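Local structure of member of DUF4221 family (Bacteroides vulgatus, 3S9J) at residues N6-V11 with V306-A311; Y92-Q97 with Q170-G175; Y116-Q119 with F125-L128; T164-S169 with C214-Y219. The protein is of unknown function but belongs to the DUF4221 family and folds as a six-bladed beta-propeller. All coordinates share one frame; numbering follows the deposited sequence.

Interaction 1 (N6-V11 with V306-A311); sequences NEVELV and VIVLNA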
loop_
_atom_site.group_PDB
_atom_site.type_symbol
_atom_site.label_atom_id
_atom_site.label_comp_id
_atom_site.label_asym_id
_atom_site.label_seq_id
_atom_site.Cartn_x
_atom_site.Cartn_y
_atom_site.Cartn_z
ATOM N N ASN A 6 10.100 17.987 16.283
ATOM C CA ASN A 6 9.119 19.016 15.875
ATOM C C ASN A 6 9.710 20.105 14.975
ATOM O O ASN A 6 9.274 21.253 14.990
ATOM C CB ASN A 6 8.404 19.637 17.088
ATOM C CG ASN A 6 7.034 20.209 16.727
ATOM O OD1 ASN A 6 6.514 19.959 15.639
ATOM N ND2 ASN A 6 6.454 20.983 17.634
ATOM N N GLU A 7 10.678 19.729 14.138
ATOM C CA GLU A 7 11.272 20.693 13.210
ATOM C C GLU A 7 10.321 21.037 12.057
ATOM O O GLU A 7 10.224 22.206 11.666
ATOM C CB GLU A 7 12.626 20.199 12.682
ATOM C CG GLU A 7 13.719 20.231 13.741
ATOM C CD GLU A 7 15.097 19.962 13.173
ATOM O OE1 GLU A 7 15.355 18.820 12.732
ATOM O OE2 GLU A 7 15.921 20.897 13.172
ATOM N N VAL A 8 9.600 20.047 11.525
ATOM C CA VAL A 8 8.761 20.300 10.364
ATOM C C VAL A 8 7.295 19.951 10.581
ATOM O O VAL A 8 6.920 19.271 11.548
ATOM C CB VAL A 8 9.288 19.575 9.077
ATOM C CG1 VAL A 8 10.729 19.979 8.778
ATOM C CG2 VAL A 8 9.143 18.050 9.186
ATOM N N GLU A 9 6.472 20.471 9.679
ATOM C CA GLU A 9 5.070 20.120 9.599
ATOM C C GLU A 9 4.613 20.056 8.142
ATOM O O GLU A 9 5.234 20.625 7.246
ATOM C CB GLU A 9 4.220 21.147 10.347
ATOM C CG GLU A 9 4.232 22.547 9.767
ATOM C CD GLU A 9 3.386 23.531 10.574
ATOM O OE1 GLU A 9 2.406 23.107 11.222
ATOM O OE2 GLU A 9 3.704 24.732 10.545
ATOM N N LEU A 10 3.488 19.395 7.922
ATOM C CA LEU A 10 2.898 19.279 6.594
ATOM C C LEU A 10 1.790 20.320 6.411
ATOM O O LEU A 10 0.880 20.419 7.252
ATOM C CB LEU A 10 2.317 17.884 6.401
ATOM C CG LEU A 10 3.327 16.760 6.214
ATOM C CD1 LEU A 10 2.653 15.402 6.341
ATOM C CD2 LEU A 10 4.017 16.897 4.855
ATOM N N VAL A 11 1.857 21.057 5.303
ATOM C CA VAL A 11 0.946 22.156 5.043
ATOM C C VAL A 11 0.331 22.043 3.653
ATOM O O VAL A 11 1.052 21.856 2.666
ATOM C CB VAL A 11 1.688 23.519 5.195
ATOM C CG1 VAL A 11 0.751 24.710 4.875
ATOM C CG2 VAL A 11 2.260 23.643 6.600
ATOM N N VAL A 306 0.283 12.044 10.008
ATOM C CA VAL A 306 1.424 11.647 9.193
ATOM C C VAL A 306 2.698 12.089 9.865
ATOM O O VAL A 306 2.900 13.284 10.134
ATOM C CB VAL A 306 1.344 12.243 7.787
ATOM C CG1 VAL A 306 2.591 11.840 6.985
ATOM C CG2 VAL A 306 0.041 11.767 7.077
ATOM N N ILE A 307 3.528 11.102 10.180
ATOM C CA ILE A 307 4.855 11.295 10.744
ATOM C C ILE A 307 5.851 11.449 9.589
ATOM O O ILE A 307 5.840 10.652 8.654
ATOM C CB ILE A 307 5.275 10.069 11.586
ATOM C CG1 ILE A 307 4.242 9.776 12.687
ATOM C CG2 ILE A 307 6.696 10.255 12.101
ATOM C CD1 ILE A 307 4.204 8.323 13.189
ATOM N N VAL A 308 6.704 12.463 9.662
ATOM C CA VAL A 308 7.754 12.684 8.677
ATOM C C VAL A 308 9.099 12.250 9.270
ATOM O O VAL A 308 9.467 12.690 10.350
ATOM C CB VAL A 308 7.831 14.163 8.236
ATOM C CG1 VAL A 308 8.917 14.331 7.159
ATOM C CG2 VAL A 308 6.467 14.643 7.702
ATOM N N LEU A 309 9.815 11.367 8.581
ATOM C CA LEU A 309 11.135 10.935 9.012
ATOM C C LEU A 309 12.142 11.330 7.935
ATOM O O LEU A 309 11.829 11.282 6.736
ATOM C CB LEU A 309 11.188 9.422 9.216
ATOM C CG LEU A 309 10.203 8.829 10.233
ATOM C CD1 LEU A 309 8.897 8.312 9.561
ATOM C CD2 LEU A 309 10.882 7.721 11.065
ATOM N N ASN A 310 13.344 11.710 8.346
ATOM C CA ASN A 310 14.370 12.034 7.364
ATOM C C ASN A 310 15.045 10.753 6.872
ATOM O O ASN A 310 14.634 9.661 7.257
ATOM C CB ASN A 310 15.376 13.078 7.907
ATOM C CG ASN A 310 16.192 12.573 9.076
ATOM O OD1 ASN A 310 16.321 11.367 9.300
ATOM N ND2 ASN A 310 16.778 13.506 9.819
ATOM N N ALA A 311 16.091 10.882 6.053
ATOM C CA ALA A 311 16.711 9.718 5.394
ATOM C C ALA A 311 17.437 8.807 6.384
ATOM O O ALA A 311 17.705 7.641 6.081
ATOM C CB ALA A 311 17.640 10.163 4.258
#
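Leu-10 and Val-8, on the first strand of the chain, pack against Val-306 and Val-308 at the seam where the six-bladed propeller closes on itself. Strand 8-19 completes the blade whose other three strands come from the C-terminal end of the chain, a Velcro-type closure, while strand 304-309 belongs to the blade next to it. The two short strand segments are 8.0 Å apart at closest approach and run at 130° to each other, so they face one another as layers and do not pair edge to edge. The polar work is done with other strands: the backbone of Val-8 bonds to Ile-316 and that of Glu-9 to Lys-363, which places residues 8-11 between strand 354-364 and strand 315-321, the outermost strand of the neighbouring blade.

What joins the two segments directly is apolar. Val-8 lays CG2 near CB of Val-308, 4.2 Å away, and Leu-10 passes across both valines. Its branch point CG lies 4.1 Å from CG2 of Val-308, a methyl set anti to its own carbonyl carbon. With Val-306 the crossing is nearly perpendicular. CG1 of Val-306 is anti to its backbone N (chi1 178°) and turned to the leucine, and CD1 of Leu-10 settles against this branch, 3.6 Å from Val-306 CG1 and 3.7 Å from Val-306 CB.

Interaction 2 (Y92-Q97 with Q170-G175); sequences YILVAQ and QDLRTG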
loop_
_atom_site.group_PDB
_atom_site.type_symbol
_atom_site.label_atom_id
_atom_site.label_comp_id
_atom_site.label_asym_id
_atom_site.label_seq_id
_atom_site.Cartn_x
_atom_site.Cartn_y
_atom_site.Cartn_z
ATOM N N TYR A 92 5.489 -1.318 -19.671
ATOM C CA TYR A 92 5.640 -2.659 -19.130
ATOM C C TYR A 92 5.104 -2.635 -17.730
ATOM O O TYR A 92 5.676 -2.005 -16.827
ATOM C CB TYR A 92 7.132 -3.037 -19.115
ATOM C CG TYR A 92 7.424 -4.467 -18.617
ATOM C CD1 TYR A 92 7.296 -5.562 -19.460
ATOM C CD2 TYR A 92 7.844 -4.689 -17.316
ATOM C CE1 TYR A 92 7.597 -6.866 -19.022
ATOM C CE2 TYR A 92 8.125 -5.985 -16.856
ATOM C CZ TYR A 92 8.003 -7.052 -17.714
ATOM O OH TYR A 92 8.317 -8.315 -17.263
ATOM N N ILE A 93 3.949 -3.268 -17.603
ATOM C CA ILE A 93 3.144 -3.249 -16.380
ATOM C C ILE A 93 3.017 -4.679 -15.878
ATOM O O ILE A 93 2.762 -5.591 -16.658
ATOM C CB ILE A 93 1.737 -2.647 -16.659
ATOM C CG1 ILE A 93 1.831 -1.132 -16.898
ATOM C CG2 ILE A 93 0.730 -2.951 -15.467
ATOM C CD1 ILE A 93 0.593 -0.533 -17.654
ATOM N N LEU A 94 3.171 -4.859 -14.570
ATOM C CA LEU A 94 2.975 -6.151 -13.946
ATOM C C LEU A 94 1.615 -6.149 -13.229
ATOM O O LEU A 94 1.261 -5.180 -12.565
ATOM C CB LEU A 94 4.113 -6.446 -12.975
ATOM C CG LEU A 94 5.433 -6.855 -13.668
ATOM C CD1 LEU A 94 6.600 -6.859 -12.672
ATOM C CD2 LEU A 94 5.242 -8.226 -14.331
ATOM N N VAL A 95 0.870 -7.238 -13.390
ATOM C CA VAL A 95 -0.436 -7.333 -12.758
ATOM C C VAL A 95 -0.529 -8.618 -11.953
ATOM O O VAL A 95 0.002 -9.660 -12.324
ATOM C CB VAL A 95 -1.648 -7.227 -13.740
ATOM C CG1 VAL A 95 -1.563 -5.930 -14.618
ATOM C CG2 VAL A 95 -1.774 -8.486 -14.609
ATOM N N ALA A 96 -1.185 -8.498 -10.809
ATOM C CA ALA A 96 -1.381 -9.607 -9.862
ATOM C C ALA A 96 -2.784 -10.179 -10.061
ATOM O O ALA A 96 -3.773 -9.438 -10.115
ATOM C CB ALA A 96 -1.220 -9.147 -8.410
ATOM N N GLN A 97 -2.861 -11.505 -10.167
ATOM C CA GLN A 97 -4.134 -12.204 -10.310
ATOM C C GLN A 97 -4.197 -13.278 -9.230
ATOM O O GLN A 97 -4.069 -14.488 -9.496
ATOM C CB GLN A 97 -4.303 -12.763 -11.717
ATOM C CG GLN A 97 -4.074 -11.761 -12.846
ATOM C CD GLN A 97 -4.498 -12.275 -14.155
ATOM O OE1 GLN A 97 -5.693 -12.452 -14.401
ATOM N NE2 GLN A 97 -3.533 -12.540 -15.030
ATOM N N GLN A 170 9.870 -13.520 -7.653
ATOM C CA GLN A 170 9.728 -14.334 -8.843
ATOM C C GLN A 170 10.577 -13.770 -9.958
ATOM O O GLN A 170 10.539 -12.569 -10.256
ATOM C CB GLN A 170 8.248 -14.406 -9.270
ATOM C CG GLN A 170 8.064 -15.314 -10.479
ATOM C CD GLN A 170 6.648 -15.710 -10.707
ATOM O OE1 GLN A 170 5.738 -14.858 -10.660
ATOM N NE2 GLN A 170 6.432 -16.984 -10.967
ATOM N N ASP A 171 11.358 -14.643 -10.596
ATOM C CA ASP A 171 12.240 -14.242 -11.665
ATOM C C ASP A 171 11.386 -14.013 -12.894
ATOM O O ASP A 171 10.655 -14.898 -13.325
ATOM C CB ASP A 171 13.288 -15.334 -11.885
ATOM C CG ASP A 171 14.360 -14.913 -12.839
ATOM O OD1 ASP A 171 14.049 -14.751 -14.020
ATOM O OD2 ASP A 171 15.497 -14.667 -12.405
ATOM N N LEU A 172 11.504 -12.834 -13.494
ATOM C CA LEU A 172 10.667 -12.486 -14.644
ATOM C C LEU A 172 11.135 -13.137 -15.963
ATOM O O LEU A 172 10.448 -13.073 -16.972
ATOM C CB LEU A 172 10.607 -10.964 -14.773
ATOM C CG LEU A 172 9.965 -10.246 -13.570
ATOM C CD1 LEU A 172 10.190 -8.741 -13.656
ATOM C CD2 LEU A 172 8.465 -10.600 -13.465
ATOM N N ARG A 173 12.289 -13.795 -15.951
ATOM C CA ARG A 173 12.671 -14.615 -17.109
ATOM C C ARG A 173 12.219 -16.061 -16.918
ATOM O O ARG A 173 11.571 -16.627 -17.775
ATOM C CB ARG A 173 14.158 -14.588 -17.369
ATOM C CG ARG A 173 14.491 -15.452 -18.610
ATOM C CD ARG A 173 15.865 -15.400 -19.033
ATOM N NE ARG A 173 16.113 -16.404 -20.080
ATOM C CZ ARG A 173 15.793 -16.263 -21.367
ATOM N NH1 ARG A 173 15.192 -15.149 -21.803
ATOM N NH2 ARG A 173 16.067 -17.227 -22.233
ATOM N N THR A 174 12.571 -16.662 -15.796
ATOM C CA THR A 174 12.424 -18.107 -15.625
ATOM C C THR A 174 11.160 -18.547 -14.872
ATOM O O THR A 174 10.843 -19.751 -14.859
ATOM C CB THR A 174 13.633 -18.715 -14.875
ATOM O OG1 THR A 174 13.592 -18.316 -13.510
ATOM C CG2 THR A 174 15.001 -18.290 -15.511
ATOM N N GLY A 175 10.513 -17.609 -14.198
ATOM C CA GLY A 175 9.370 -17.908 -13.332
ATOM C C GLY A 175 9.710 -18.471 -11.960
ATOM O O GLY A 175 8.812 -18.717 -11.147
#
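The phenol ring of Tyr-92 meets Leu-172 through its oxygen alone, with OH 4.1 Å from CD1; neither face of the ring receives an atom of 170-175, and the ring leans instead on Ile-113 and Tyr-116 of its own blade. The other flat groups work within the turn. The amide of Gln-170 donates from NE2 to Gly-175 O at 2.9 Å, almost exactly in its own plane, and NE2 also bonds to Asn-117 O. The carboxylate of Asp-171 takes two backbone N-H groups on OD1: Arg-173 N arrives nearly end-on at 2.8 Å, while Thr-174 N comes from above the plane at 3.0 Å. Arg-173 N makes an Asx turn and Thr-174 N extends it to an Asx motif, and Gly-175 N closes it by bonding to Asp-171 O.

The turn thus held presents Leu-172, which meets Leu-94 tip to tip, its CD2 4.1 Å from CD2 of Leu-94. Beside this pair, CD1 of Leu-172 meets CD1 of Leu-94 at 4.2 Å. Ile-145 touches both side chains. Gly-175, with a positive phi of 79°, turns the chain toward strand 177-183. Such packing of a hairpin turn between two outer strands on the sheet of the preceding blade joins adjacent blades of the beta-propeller.

Interaction 3 (Y116-Q119 with F125-L128); sequences YNFQ and FTPL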
loop_
_atom_site.group_PDB
_atom_site.type_symbol
_atom_site.label_atom_id
_atom_site.label_comp_id
_atom_site.label_asym_id
_atom_site.label_seq_id
_atom_site.Cartn_x
_atom_site.Cartn_y
_atom_site.Cartn_z
ATOM N N TYR A 116 2.816 -15.826 -15.623
ATOM C CA TYR A 116 3.607 -16.607 -14.703
ATOM C C TYR A 116 2.706 -17.252 -13.655
ATOM O O TYR A 116 1.935 -16.579 -13.000
ATOM C CB TYR A 116 4.596 -15.750 -13.939
ATOM C CG TYR A 116 5.492 -14.870 -14.776
ATOM C CD1 TYR A 116 5.099 -13.582 -15.114
ATOM C CD2 TYR A 116 6.757 -15.297 -15.173
ATOM C CE1 TYR A 116 5.906 -12.750 -15.868
ATOM C CE2 TYR A 116 7.593 -14.457 -15.909
ATOM C CZ TYR A 116 7.164 -13.183 -16.260
ATOM O OH TYR A 116 7.967 -12.343 -16.975
ATOM N N ASN A 117 2.884 -18.546 -13.431
ATOM C CA ASN A 117 2.301 -19.203 -12.267
ATOM C C ASN A 117 3.091 -18.830 -11.034
ATOM O O ASN A 117 4.321 -18.895 -11.031
ATOM C CB ASN A 117 2.297 -20.720 -12.478
ATOM C CG ASN A 117 1.728 -21.488 -11.300
ATOM O OD1 ASN A 117 0.550 -21.342 -10.977
ATOM N ND2 ASN A 117 2.567 -22.309 -10.640
ATOM N N PHE A 118 2.408 -18.408 -9.971
ATOM C CA PHE A 118 3.105 -18.013 -8.737
ATOM C C PHE A 118 2.476 -18.794 -7.588
ATOM O O PHE A 118 1.344 -18.541 -7.165
ATOM C CB PHE A 118 3.052 -16.487 -8.483
ATOM C CG PHE A 118 4.074 -15.948 -7.461
ATOM C CD1 PHE A 118 4.230 -16.511 -6.195
ATOM C CD2 PHE A 118 4.785 -14.784 -7.732
ATOM C CE1 PHE A 118 5.110 -15.966 -5.266
ATOM C CE2 PHE A 118 5.670 -14.231 -6.814
ATOM C CZ PHE A 118 5.838 -14.826 -5.569
ATOM N N GLN A 119 3.227 -19.769 -7.105
ATOM C CA GLN A 119 2.830 -20.580 -5.954
ATOM C C GLN A 119 4.076 -20.703 -5.119
ATOM O O GLN A 119 5.175 -20.291 -5.547
ATOM C CB GLN A 119 2.375 -21.966 -6.416
ATOM C CG GLN A 119 1.066 -21.945 -7.193
ATOM C CD GLN A 119 0.743 -23.313 -7.804
ATOM O OE1 GLN A 119 1.565 -23.925 -8.505
ATOM N NE2 GLN A 119 -0.464 -23.795 -7.538
ATOM N N PHE A 125 -0.941 -22.701 -2.779
ATOM C CA PHE A 125 -1.497 -21.385 -2.987
ATOM C C PHE A 125 -0.869 -20.433 -1.992
ATOM O O PHE A 125 -0.744 -20.749 -0.806
ATOM C CB PHE A 125 -3.019 -21.389 -2.783
ATOM C CG PHE A 125 -3.615 -20.015 -2.845
ATOM C CD1 PHE A 125 -3.964 -19.455 -4.065
ATOM C CD2 PHE A 125 -3.764 -19.268 -1.690
ATOM C CE1 PHE A 125 -4.487 -18.156 -4.124
ATOM C CE2 PHE A 125 -4.279 -17.965 -1.750
ATOM C CZ PHE A 125 -4.631 -17.428 -2.984
ATOM N N THR A 126 -0.508 -19.236 -2.465
ATOM C CA THR A 126 -0.037 -18.165 -1.584
ATOM C C THR A 126 -0.626 -16.837 -2.093
ATOM O O THR A 126 -0.647 -16.599 -3.302
ATOM C CB THR A 126 1.538 -18.113 -1.488
ATOM O OG1 THR A 126 1.930 -17.034 -0.650
ATOM C CG2 THR A 126 2.186 -17.954 -2.841
ATOM N N PRO A 127 -1.153 -15.990 -1.179
ATOM C CA PRO A 127 -1.741 -14.732 -1.677
ATOM C C PRO A 127 -0.749 -13.883 -2.474
ATOM O O PRO A 127 0.372 -13.680 -2.037
ATOM C CB PRO A 127 -2.209 -14.021 -0.397
ATOM C CG PRO A 127 -2.560 -15.179 0.532
ATOM C CD PRO A 127 -1.512 -16.249 0.233
ATOM N N LEU A 128 -1.202 -13.406 -3.632
ATOM C CA LEU A 128 -0.406 -12.553 -4.534
ATOM C C LEU A 128 -1.036 -11.185 -4.585
ATOM O O LEU A 128 -2.176 -11.049 -5.050
ATOM C CB LEU A 128 -0.441 -13.093 -5.956
ATOM C CG LEU A 128 0.088 -14.482 -6.142
ATOM C CD1 LEU A 128 -0.042 -14.847 -7.624
ATOM C CD2 LEU A 128 1.525 -14.514 -5.642
HETATM O O HOH W 1 -0.765 -18.677 -5.426
#
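Phe-118 and Leu-128 lie with their CA atoms 7.7 Å apart, and the backbones draw together to 5.3 Å between the CA atoms of Gln-119 and Phe-125 as the chain loops out through five residues and returns, without forming a regular strand pair. In one of the two conformers of each residue, Leu-128 sets CD2 over one face of the Phe-118 ring in a CH-pi contact, 3.6 Å from the ring centroid and 23° off the normal, displaced toward the rim. In the same conformers this methyl is 3.4 Å from CD1 of Phe-118, while the other branch, CD1 of Leu-128, rests on Phe-118 CB.

Residues 116-117 end the outermost strand of one propeller blade, 118-119 run off it, and 125-128 belongs to the connection leading to strand 139-141, the first strand of the next; the contact therefore lies where the chain passes between blades.

Thr-126 contributes CG2, wedged between its own backbone N and carbonyl carbon, the crowded position. From there it reaches Gln-119 C at 4.0 Å and comes obliquely to the ring of Phe-118, whereas OG1 points elsewhere and bonds to Gln-149. A water links the backbones, 2.7 Å from Phe-118 O, to which it probably donates, and accepting from Thr-126 N at 3.0 Å. Leu-128 N is bonded to Asn-98 OD1. Within the first segment the amide of Asn-117 donates ND2 to Gln-119 OE1 along a nearly straight line of 2.9 Å, approaching from above the carbonyl plane, 48° out of it.

Interaction 4 (T164-S169 with C214-Y219); sequences THMFAS and CGFFGY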
loop_
_atom_site.group_PDB
_atom_site.type_symbol
_atom_site.label_atom_id
_atom_site.label_comp_id
_atom_site.label_asym_id
_atom_site.label_seq_id
_atom_site.Cartn_x
_atom_site.Cartn_y
_atom_site.Cartn_z
ATOM N N THR A 164 8.885 -17.713 9.414
ATOM C CA THR A 164 7.958 -17.415 8.330
ATOM C C THR A 164 8.503 -16.239 7.522
ATOM O O THR A 164 8.834 -15.199 8.074
ATOM C CB THR A 164 6.540 -17.061 8.916
ATOM O OG1 THR A 164 6.041 -18.185 9.659
ATOM C CG2 THR A 164 5.538 -16.664 7.808
ATOM N N HIS A 165 8.578 -16.399 6.202
ATOM C CA HIS A 165 9.151 -15.378 5.345
ATOM C C HIS A 165 8.154 -14.240 5.102
ATOM O O HIS A 165 6.983 -14.480 4.785
ATOM C CB HIS A 165 9.520 -15.961 3.980
ATOM C CG HIS A 165 10.530 -17.055 4.039
ATOM N ND1 HIS A 165 10.187 -18.391 4.138
ATOM C CD2 HIS A 165 11.880 -17.013 4.014
ATOM C CE1 HIS A 165 11.291 -19.123 4.161
ATOM N NE2 HIS A 165 12.332 -18.314 4.086
HETATM N N MSE A 166 8.661 -13.016 5.173
HETATM C CA MSE A 166 7.900 -11.826 4.846
HETATM C C MSE A 166 7.785 -11.533 3.346
HETATM O O MSE A 166 6.879 -10.833 2.951
HETATM C CB MSE A 166 8.476 -10.598 5.539
HETATM C CG MSE A 166 8.148 -10.530 7.063
HETATM SE SE MSE A 166 9.054 -9.062 7.928
HETATM C CE MSE A 166 8.139 -7.699 7.051
ATOM N N PHE A 167 8.757 -12.004 2.545
ATOM C CA PHE A 167 8.793 -11.741 1.122
ATOM C C PHE A 167 9.199 -12.967 0.325
ATOM O O PHE A 167 9.883 -13.858 0.836
ATOM C CB PHE A 167 9.810 -10.638 0.829
ATOM C CG PHE A 167 9.368 -9.284 1.301
ATOM C CD1 PHE A 167 8.618 -8.457 0.468
ATOM C CD2 PHE A 167 9.687 -8.841 2.573
ATOM C CE1 PHE A 167 8.212 -7.208 0.901
ATOM C CE2 PHE A 167 9.265 -7.599 3.007
ATOM C CZ PHE A 167 8.535 -6.790 2.174
ATOM N N ALA A 168 8.757 -12.992 -0.917
ATOM C CA ALA A 168 9.215 -13.940 -1.917
ATOM C C ALA A 168 9.424 -13.160 -3.195
ATOM O O ALA A 168 8.860 -12.082 -3.353
ATOM C CB ALA A 168 8.218 -15.037 -2.138
ATOM N N SER A 169 10.267 -13.690 -4.087
ATOM C CA SER A 169 10.481 -13.042 -5.382
ATOM C C SER A 169 10.216 -14.034 -6.489
ATOM O O SER A 169 10.286 -15.234 -6.271
ATOM C CB SER A 169 11.896 -12.490 -5.510
ATOM O OG SER A 169 12.853 -13.550 -5.621
ATOM N N CYS A 214 9.839 -1.574 6.134
ATOM C CA CYS A 214 8.577 -2.223 6.462
ATOM C C CYS A 214 8.058 -1.689 7.797
ATOM O O CYS A 214 8.815 -1.584 8.767
ATOM C CB CYS A 214 8.722 -3.718 6.589
ATOM S SG CYS A 214 9.400 -4.507 5.101
ATOM N N GLY A 215 6.763 -1.367 7.816
ATOM C CA GLY A 215 6.075 -0.861 9.000
ATOM C C GLY A 215 4.870 -1.729 9.331
ATOM O O GLY A 215 3.832 -1.635 8.684
ATOM N N PHE A 216 5.025 -2.584 10.344
ATOM C CA PHE A 216 3.915 -3.381 10.862
ATOM C C PHE A 216 2.885 -2.438 11.450
ATOM O O PHE A 216 3.217 -1.515 12.165
ATOM C CB PHE A 216 4.378 -4.429 11.912
ATOM C CG PHE A 216 4.980 -5.648 11.294
ATOM C CD1 PHE A 216 4.179 -6.711 10.910
ATOM C CD2 PHE A 216 6.332 -5.690 11.020
ATOM C CE1 PHE A 216 4.715 -7.803 10.291
ATOM C CE2 PHE A 216 6.881 -6.763 10.376
ATOM C CZ PHE A 216 6.083 -7.844 10.029
ATOM N N PHE A 217 1.634 -2.645 11.068
ATOM C CA PHE A 217 0.553 -1.781 11.521
ATOM C C PHE A 217 0.496 -1.706 13.053
ATOM O O PHE A 217 0.201 -0.652 13.615
ATOM C CB PHE A 217 -0.787 -2.261 10.981
ATOM C CG PHE A 217 -0.851 -2.381 9.464
ATOM C CD1 PHE A 217 -0.196 -1.474 8.633
ATOM C CD2 PHE A 217 -1.605 -3.392 8.876
ATOM C CE1 PHE A 217 -0.302 -1.589 7.219
ATOM C CE2 PHE A 217 -1.686 -3.521 7.486
ATOM C CZ PHE A 217 -1.047 -2.607 6.679
ATOM N N GLY A 218 0.799 -2.805 13.719
ATOM C CA GLY A 218 0.684 -2.852 15.181
ATOM C C GLY A 218 1.936 -2.522 15.961
ATOM O O GLY A 218 1.985 -2.796 17.152
ATOM N N TYR A 219 2.944 -1.926 15.328
ATOM C CA TYR A 219 4.249 -1.763 15.968
ATOM C C TYR A 219 4.827 -0.363 15.836
ATOM O O TYR A 219 4.797 0.238 14.772
ATOM C CB TYR A 219 5.232 -2.782 15.381
ATOM C CG TYR A 219 6.469 -3.104 16.201
ATOM C CD1 TYR A 219 6.422 -3.202 17.591
ATOM C CD2 TYR A 219 7.677 -3.372 15.577
ATOM C CE1 TYR A 219 7.562 -3.549 18.325
ATOM C CE2 TYR A 219 8.821 -3.709 16.297
ATOM C CZ TYR A 219 8.758 -3.798 17.664
ATOM O OH TYR A 219 9.893 -4.150 18.362
#
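Met-166, deposited as selenomethionine, pushes its methyl end into the angle between Cys-214 and Phe-216, a buried contact between two successive blades of the propeller. Strand 165-171 is in one blade and strand 211-216 in the next, and the chain turns a corner at Met-166, whose side chain points toward the next blade. The chain runs extended from CA to SE and bends at chi3 (66°), which turns CE to 3.9 Å from Cys-214 SG and 3.6 Å from Phe-216 CZ. The two side chains of Met-166 and Phe-216 come from opposite directions. The selenium stays at the edge of the ring of Phe-216, 5.0 Å from its centroid, a Met-aromatic contact, while the methyl CE meets the same ring obliquely.

Around this bump the walls are continued by other residues: Ile-182, from strand 177-183, and Tyr-184, in the loop after it, press on Met-166, as do Phe-201 and Met-223 from the facing blade. With an alanine in place of Phe-216, Met-166 would probably lose the wall against which its methyl is braced, leaving that end free to swing and opening a gap beside Phe-201.

The thiol of Cys-214 fills the next recess. Cys-214 has SG anti to its own carbonyl carbon, which aims it at the other blade and past the methyl of Met-166. The ring of Phe-167, which follows the corner and also meets Tyr-203 edge-to-face, offers its edge: SG lies in the ring plane, 3.7 Å from CE2 and 3.8 Å from CZ of Phe-167.

In the fold
Interactions 1, 2 and 4 each join neighbouring blades, whereas interaction 3 folds the end of a blade's outer strand against the connection that follows it. Interactions 1, 3 and 4 are buried, interaction 4 lying nearest the centre of the chain, and interaction 2 only partly so, its turn carrying polar bonds. Interaction 1, at the ring's closing seam, is plain aliphatic packing; interaction 4 sets selenium and sulfur at aromatic edges; interaction 3 adds a water bridge to a CH-pi contact. Interactions 2 and 3 touch through a probable hydrogen bond between Leu-172 O and Tyr-116 OH. Strand 165-171 serves interactions 2 and 4, while interaction 1 stands across the chain's centre from interactions 2 and 3.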